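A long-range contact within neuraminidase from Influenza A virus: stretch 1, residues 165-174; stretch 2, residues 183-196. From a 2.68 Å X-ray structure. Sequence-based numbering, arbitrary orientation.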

ATOM      1  N   THR C 165      17.617   0.687 -40.288  1.00 72.71           N
ATOM      2  CA  THR C 165      18.699   1.661 -40.210  1.00 77.74           C
ATOM      3  C   THR C 165      18.094   3.059 -39.950  1.00 72.46           C
ATOM      4  O   THR C 165      16.922   3.280 -40.241  1.00 62.86           O
ATOM      5  N   TYR C 166      18.856   4.001 -39.391  1.00 76.55           N
ATOM      6  CA  TYR C 166      18.304   5.351 -39.197  1.00 73.87           C
ATOM      7  C   TYR C 166      18.209   6.103 -40.518  1.00 74.97           C
ATOM      8  O   TYR C 166      17.496   7.110 -40.627  1.00 72.00           O
ATOM      9  N   THR C 167      18.929   5.593 -41.517  1.00 65.72           N
ATOM     10  CA  THR C 167      18.974   6.191 -42.846  1.00 71.85           C
ATOM     11  C   THR C 167      17.757   5.803 -43.682  1.00 76.66           C
ATOM     12  O   THR C 167      17.496   6.403 -44.728  1.00 71.44           O
ATOM     13  N   ALA C 168      17.027   4.792 -43.221  1.00 78.19           N
ATOM     14  CA  ALA C 168      15.798   4.370 -43.875  1.00 69.81           C
ATOM     15  C   ALA C 168      14.725   4.086 -42.827  1.00 71.59           C
ATOM     16  O   ALA C 168      14.191   2.976 -42.749  1.00 79.69           O
ATOM     17  N   SER C 169      14.422   5.090 -42.011  1.00 68.89           N
ATOM     18  CA  SER C 169      13.437   4.934 -40.943  1.00 71.48           C
ATOM     19  C   SER C 169      12.038   5.342 -41.402  1.00 77.32           C
ATOM     20  O   SER C 169      11.869   6.370 -42.071  1.00 84.50           O
ATOM     21  N   SER C 170      11.034   4.541 -41.053  1.00 74.14           N
ATOM     22  CA  SER C 170       9.652   4.954 -41.280  1.00 73.98           C
ATOM     23  C   SER C 170       8.976   5.272 -39.949  1.00 72.93           C
ATOM     24  O   SER C 170       9.324   4.697 -38.914  1.00 67.10           O
ATOM     25  N   HIS C 171       8.026   6.200 -39.966  1.00 77.06           N
ATOM     26  CA  HIS C 171       7.344   6.600 -38.732  1.00 69.85           C
ATOM     27  C   HIS C 171       5.838   6.754 -38.937  1.00 70.41           C
ATOM     28  O   HIS C 171       5.379   7.189 -39.993  1.00 73.15           O
ATOM     29  N   ARG C 172       5.072   6.373 -37.924  1.00 70.85           N
ATOM     30  CA  ARG C 172       3.620   6.392 -38.024  1.00 61.04           C
ATOM     31  C   ARG C 172       2.939   7.072 -36.850  1.00 64.28           C
ATOM     32  O   ARG C 172       3.340   6.910 -35.693  1.00 63.89           O
ATOM     33  N   LEU C 173       1.901   7.836 -37.167  1.00 73.23           N
ATOM     34  CA  LEU C 173       1.059   8.468 -36.161  1.00 75.25           C
ATOM     35  C   LEU C 173      -0.112   7.548 -35.789  1.00 71.39           C
ATOM     36  O   LEU C 173      -0.927   7.201 -36.635  1.00 71.60           O
ATOM     37  N   TYR C 174      -0.192   7.145 -34.525  1.00 71.73           N
ATOM     38  CA  TYR C 174      -1.286   6.281 -34.083  1.00 71.19           C
ATOM     39  C   TYR C 174      -2.288   7.016 -33.190  1.00 72.75           C
ATOM     40  O   TYR C 174      -1.905   7.752 -32.274  1.00 65.96           O
ATOM     41  N   GLY C 183      -7.111   3.853 -35.966  1.00 81.99           N
ATOM     42  CA  GLY C 183      -6.534   4.304 -37.225  1.00 76.74           C
ATOM     43  C   GLY C 183      -5.167   4.951 -37.077  1.00 78.52           C
ATOM     44  O   GLY C 183      -4.739   5.285 -35.968  1.00 78.96           O
ATOM     45  N   TRP C 184      -4.484   5.148 -38.201  1.00 80.56           N
ATOM     46  CA  TRP C 184      -3.121   5.673 -38.191  1.00 75.49           C
ATOM     47  C   TRP C 184      -2.757   6.388 -39.492  1.00 70.31           C
ATOM     48  O   TRP C 184      -3.358   6.133 -40.533  1.00 79.50           O
ATOM     49  N   LYS C 185      -1.775   7.286 -39.433  1.00 64.29           N
ATOM     50  CA  LYS C 185      -1.263   7.915 -40.650  1.00 81.98           C
ATOM     51  C   LYS C 185       0.229   7.663 -40.805  1.00 85.41           C
ATOM     52  O   LYS C 185       0.981   7.743 -39.836  1.00 84.61           O
ATOM     53  N   ALA C 186       0.660   7.345 -42.024  1.00 85.22           N
ATOM     54  CA  ALA C 186       2.091   7.304 -42.313  1.00 79.01           C
ATOM     55  C   ALA C 186       2.641   8.735 -42.408  1.00 84.29           C
ATOM     56  O   ALA C 186       2.050   9.605 -43.046  1.00 93.63           O
ATOM     57  N   LEU C 187       3.768   8.981 -41.756  1.00 78.92           N
ATOM     58  CA  LEU C 187       4.354  10.309 -41.776  1.00 71.16           C
ATOM     59  C   LEU C 187       5.441  10.387 -42.839  1.00 77.60           C
ATOM     60  O   LEU C 187       6.200   9.430 -43.047  1.00 84.95           O
ATOM     61  N   ASP C 188       5.515  11.528 -43.510  1.00 71.43           N
ATOM     62  CA  ASP C 188       6.507  11.704 -44.551  1.00 84.42           C
ATOM     63  C   ASP C 188       7.832  12.165 -43.948  1.00 82.56           C
ATOM     64  O   ASP C 188       8.027  13.354 -43.692  1.00 81.42           O
ATOM     65  N   THR C 189       8.734  11.213 -43.714  1.00 74.22           N
ATOM     66  CA  THR C 189      10.062  11.522 -43.184  1.00 67.40           C
ATOM     67  C   THR C 189      11.163  11.248 -44.211  1.00 73.68           C
ATOM     68  O   THR C 189      12.208  10.683 -43.879  1.00 79.97           O
ATOM     69  N   THR C 190      10.916  11.644 -45.457  1.00 69.90           N
ATOM     70  CA  THR C 190      11.911  11.491 -46.514  1.00 78.50           C
ATOM     71  C   THR C 190      13.034  12.487 -46.298  1.00 77.82           C
ATOM     72  O   THR C 190      12.802  13.703 -46.265  1.00 69.17           O
ATOM     73  N   GLY C 191      14.249  11.968 -46.126  1.00 78.99           N
ATOM     74  CA  GLY C 191      15.418  12.816 -45.983  1.00 69.09           C
ATOM     75  C   GLY C 191      15.860  13.086 -44.559  1.00 76.26           C
ATOM     76  O   GLY C 191      16.914  13.684 -44.356  1.00 76.16           O
ATOM     77  N   PHE C 192      15.060  12.667 -43.575  1.00 78.51           N
ATOM     78  CA  PHE C 192      15.477  12.752 -42.169  1.00 73.51           C
ATOM     79  C   PHE C 192      15.032  11.565 -41.319  1.00 79.55           C
ATOM     80  O   PHE C 192      14.296  10.686 -41.777  1.00 87.56           O
ATOM     81  N   ASN C 193      15.494  11.565 -40.071  1.00 74.07           N
ATOM     82  CA  ASN C 193      15.157  10.532 -39.092  1.00 60.74           C
ATOM     83  C   ASN C 193      14.437  11.159 -37.879  1.00 62.42           C
ATOM     84  O   ASN C 193      14.772  12.275 -37.465  1.00 68.41           O
ATOM     85  N   PHE C 194      13.454  10.450 -37.315  1.00 56.68           N
ATOM     86  CA  PHE C 194      12.589  11.020 -36.279  1.00 58.07           C
ATOM     87  C   PHE C 194      12.323  10.059 -35.107  1.00 63.54           C
ATOM     88  O   PHE C 194      11.205   9.535 -34.959  1.00 61.04           O
ATOM     89  N   GLU C 195      13.334   9.832 -34.270  1.00 61.64           N
ATOM     90  CA  GLU C 195      13.204   8.864 -33.162  1.00 62.54           C
ATOM     91  C   GLU C 195      12.836   9.507 -31.829  1.00 54.30           C
ATOM     92  O   GLU C 195      13.130  10.679 -31.602  1.00 55.12           O
ATOM     93  N   PHE C 196      12.191   8.730 -30.959  1.00 55.06           N
ATOM     94  CA  PHE C 196      11.873   9.163 -29.584  1.00 55.03           C
ATOM     95  C   PHE C 196      11.221  10.533 -29.425  1.00 57.35           C
ATOM     96  O   PHE C 196      11.691  11.327 -28.606  1.00 56.68           O
TER

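Two antiparallel strands join these stretches, and the backbone settles its own polar groups first: Leu173 N donates to Lys185 O (2.8 Å), Lys185 N returns a bond to Leu173 O (2.9 Å), and Leu187 N reaches His171 O (3.0 Å). The side chains then divide between two faces.

On one face, Arg172 (chi1 m, then t, t) extends so that its flat guanidinium stacks on Trp184 (chi1 p), with CZ 3.3 Å from Trp184 CH2; a planar cation suits the electron-rich indole, which accepts it as a cation-pi partner. Trp184 CB also packs over the ring of Tyr174 (m), 3.8 Å from its CD2.

On the other face, Leu173 and Leu187 ask for no polar partner and meet at CB and CD2, 4.2 Å apart. Beside them the buried His171 (m) lies under Phe194 CB, 3.9 Å from NE2, and its NE2 donates a weak bond to Ser169 OG (3.2 Å).

Beyond the strands, Ser169 and Thr189, both p, point toward the opposite stretch. Water 1 links them, lying 2.5 Å from Ser169 O and 2.6 Å from Thr189 O, with the water as donor, although more acceptors lie within its reach than it has protons, and it also hydrogen-bonds Thr189 OG1 at 2.9 Å, direction undecided. A threonine suits this place because its hydroxyl can give or take a proton and so can join the water whichever way that bond runs.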

ATOM      1  CB  THR C 165      19.557   1.615 -41.515  1.00 75.62           C
ATOM      2  OG1 THR C 165      20.387   2.777 -41.605  1.00 92.31           O
ATOM      3  CG2 THR C 165      18.675   1.563 -42.740  1.00 69.60           C
ATOM      4  CB  TYR C 166      19.109   6.160 -38.175  1.00 71.50           C
ATOM      5  CG  TYR C 166      19.062   5.568 -36.794  1.00 70.73           C
ATOM      6  CD1 TYR C 166      17.856   5.442 -36.117  1.00 75.19           C
ATOM      7  CD2 TYR C 166      20.215   5.118 -36.168  1.00 65.62           C
ATOM      8  CE1 TYR C 166      17.796   4.885 -34.845  1.00 71.58           C
ATOM      9  CE2 TYR C 166      20.167   4.559 -34.891  1.00 68.45           C
ATOM     10  CZ  TYR C 166      18.953   4.449 -34.239  1.00 74.35           C
ATOM     11  OH  TYR C 166      18.885   3.899 -32.982  1.00 77.44           O
ATOM     12  CB  THR C 167      20.251   5.777 -43.591  1.00 76.95           C
ATOM     13  OG1 THR C 167      20.184   4.383 -43.922  1.00 77.90           O
ATOM     14  CG2 THR C 167      21.475   6.029 -42.718  1.00 65.19           C
ATOM     15  CB  ALA C 168      16.053   3.136 -44.729  1.00 61.77           C
ATOM     16  CB  SER C 169      13.844   5.769 -39.725  1.00 68.27           C
ATOM     17  OG  SER C 169      14.250   7.071 -40.107  1.00 88.60           O
ATOM     18  CB  SER C 170       8.880   3.891 -42.063  1.00 73.29           C
ATOM     19  OG  SER C 170       8.924   2.631 -41.415  1.00 79.72           O
ATOM     20  CB  HIS C 171       7.973   7.882 -38.170  1.00 55.13           C
ATOM     21  CG  HIS C 171       9.467   7.821 -38.109  1.00 67.33           C
ATOM     22  ND1 HIS C 171      10.148   7.243 -37.059  1.00 68.15           N
ATOM     23  CD2 HIS C 171      10.411   8.213 -38.998  1.00 67.33           C
ATOM     24  CE1 HIS C 171      11.447   7.306 -37.291  1.00 63.06           C
ATOM     25  NE2 HIS C 171      11.633   7.889 -38.462  1.00 67.40           N
ATOM     26  CB  ARG C 172       3.089   4.969 -38.170  1.00 58.69           C
ATOM     27  CG  ARG C 172       3.331   4.376 -39.544  1.00 55.55           C
ATOM     28  CD  ARG C 172       2.782   2.977 -39.614  1.00 60.31           C
ATOM     29  NE  ARG C 172       2.841   2.434 -40.966  1.00 73.93           N
ATOM     30  CZ  ARG C 172       2.302   1.269 -41.318  1.00 79.51           C
ATOM     31  NH1 ARG C 172       1.660   0.540 -40.407  1.00 77.47           N
ATOM     32  NH2 ARG C 172       2.397   0.838 -42.577  1.00 60.01           N
ATOM     33  CB  LEU C 173       0.530   9.794 -36.700  1.00 73.62           C
ATOM     34  CG  LEU C 173       0.717  10.998 -35.787  1.00 84.08           C
ATOM     35  CD1 LEU C 173      -0.077  12.183 -36.314  1.00 83.60           C
ATOM     36  CD2 LEU C 173       0.312  10.657 -34.353  1.00 81.78           C
ATOM     37  CB  TYR C 174      -0.759   5.030 -33.368  1.00 60.20           C
ATOM     38  CG  TYR C 174      -0.198   3.978 -34.303  1.00 70.76           C
ATOM     39  CD1 TYR C 174       1.111   4.065 -34.770  1.00 83.52           C
ATOM     40  CD2 TYR C 174      -0.972   2.899 -34.717  1.00 62.08           C
ATOM     41  CE1 TYR C 174       1.633   3.119 -35.626  1.00 86.52           C
ATOM     42  CE2 TYR C 174      -0.455   1.943 -35.579  1.00 67.98           C
ATOM     43  CZ  TYR C 174       0.852   2.062 -36.028  1.00 86.58           C
ATOM     44  OH  TYR C 174       1.398   1.132 -36.882  1.00 94.92           O
ATOM     45  CB  TRP C 184      -2.127   4.532 -37.922  1.00 82.48           C
ATOM     46  CG  TRP C 184      -2.156   3.441 -38.965  1.00 76.88           C
ATOM     47  CD1 TRP C 184      -2.894   2.289 -38.932  1.00 72.58           C
ATOM     48  CD2 TRP C 184      -1.412   3.405 -40.188  1.00 75.17           C
ATOM     49  NE1 TRP C 184      -2.658   1.542 -40.062  1.00 71.67           N
ATOM     50  CE2 TRP C 184      -1.750   2.204 -40.849  1.00 75.55           C
ATOM     51  CE3 TRP C 184      -0.497   4.274 -40.793  1.00 76.87           C
ATOM     52  CZ2 TRP C 184      -1.201   1.849 -42.085  1.00 70.79           C
ATOM     53  CZ3 TRP C 184       0.047   3.920 -42.022  1.00 84.16           C
ATOM     54  CH2 TRP C 184      -0.310   2.717 -42.655  1.00 74.57           C
ATOM     55  CB  LYS C 185      -1.553   9.428 -40.675  1.00 83.36           C
ATOM     56  CG  LYS C 185      -1.148  10.142 -41.984  1.00 93.79           C
ATOM     57  CD  LYS C 185      -1.649   9.389 -43.230  1.00114.64           C
ATOM     58  CE  LYS C 185      -1.295  10.113 -44.536  1.00117.32           C
ATOM     59  NZ  LYS C 185      -1.834   9.415 -45.748  1.00111.85           N
ATOM     60  CB  ALA C 186       2.370   6.528 -43.594  1.00 58.69           C
ATOM     61  CB  LEU C 187       4.931  10.654 -40.407  1.00 62.96           C
ATOM     62  CG  LEU C 187       3.957  10.632 -39.226  1.00 62.49           C
ATOM     63  CD1 LEU C 187       4.722  10.458 -37.947  1.00 53.45           C
ATOM     64  CD2 LEU C 187       3.143  11.907 -39.157  1.00 72.31           C
ATOM     65  CB  ASP C 188       6.004  12.704 -45.590  1.00 92.05           C
ATOM     66  CG  ASP C 188       6.799  12.655 -46.876  1.00 94.48           C
ATOM     67  OD1 ASP C 188       7.494  11.640 -47.099  1.00101.19           O
ATOM     68  OD2 ASP C 188       6.723  13.628 -47.658  1.00 88.21           O
ATOM     69  CB  THR C 189      10.353  10.746 -41.888  1.00 60.33           C
ATOM     70  OG1 THR C 189      10.111   9.345 -42.099  1.00 63.10           O
ATOM     71  CG2 THR C 189       9.456  11.256 -40.758  1.00 60.31           C
ATOM     72  CB  THR C 190      11.315  11.714 -47.923  1.00 85.61           C
ATOM     73  OG1 THR C 190       9.950  12.133 -47.807  1.00 92.13           O
ATOM     74  CG2 THR C 190      11.380  10.429 -48.745  1.00 81.23           C
ATOM     75  CB  PHE C 192      15.009  14.058 -41.515  1.00 76.25           C
ATOM     76  CG  PHE C 192      13.515  14.193 -41.413  1.00 78.38           C
ATOM     77  CD1 PHE C 192      12.768  14.578 -42.516  1.00 82.65           C
ATOM     78  CD2 PHE C 192      12.857  13.952 -40.215  1.00 77.82           C
ATOM     79  CE1 PHE C 192      11.394  14.710 -42.431  1.00 79.91           C
ATOM     80  CE2 PHE C 192      11.475  14.085 -40.121  1.00 79.56           C
ATOM     81  CZ  PHE C 192      10.745  14.464 -41.232  1.00 73.59           C
ATOM     82  CB  ASN C 193      16.431   9.785 -38.678  1.00 57.01           C
ATOM     83  CG  ASN C 193      16.199   8.804 -37.543  1.00 66.20           C
ATOM     84  OD1 ASN C 193      15.290   7.962 -37.601  1.00 63.23           O
ATOM     85  ND2 ASN C 193      17.020   8.911 -36.489  1.00 55.47           N
ATOM     86  CB  PHE C 194      11.258  11.451 -36.911  1.00 52.70           C
ATOM     87  CG  PHE C 194      10.473  12.427 -36.075  1.00 64.05           C
ATOM     88  CD1 PHE C 194      10.924  13.732 -35.913  1.00 64.36           C
ATOM     89  CD2 PHE C 194       9.275  12.049 -35.461  1.00 58.90           C
ATOM     90  CE1 PHE C 194      10.202  14.657 -35.144  1.00 61.36           C
ATOM     91  CE2 PHE C 194       8.551  12.966 -34.699  1.00 54.15           C
ATOM     92  CZ  PHE C 194       9.019  14.274 -34.539  1.00 58.16           C
ATOM     93  CB  GLU C 195      14.497   8.054 -32.983  1.00 56.44           C
ATOM     94  CG  GLU C 195      14.951   7.298 -34.226  1.00 58.09           C
ATOM     95  CD  GLU C 195      14.199   5.996 -34.456  1.00 76.28           C
ATOM     96  OE1 GLU C 195      13.679   5.397 -33.484  1.00 93.36           O
ATOM     97  OE2 GLU C 195      14.142   5.565 -35.624  1.00 86.19           O
ATOM     98  CB  PHE C 196      13.156   9.186 -28.738  1.00 44.80           C
ATOM     99  CG  PHE C 196      14.050   8.029 -28.990  1.00 59.91           C
ATOM    100  CD1 PHE C 196      13.608   6.734 -28.730  1.00 75.37           C
ATOM    101  CD2 PHE C 196      15.322   8.220 -29.501  1.00 61.43           C
ATOM    102  CE1 PHE C 196      14.426   5.642 -28.968  1.00 64.86           C
ATOM    103  CE2 PHE C 196      16.157   7.127 -29.739  1.00 57.13           C
ATOM    104  CZ  PHE C 196      15.697   5.834 -29.471  1.00 53.75           C
TER
HETATM  105  O   HOH W   1      12.908   8.558 -42.570  1.00 48.94           O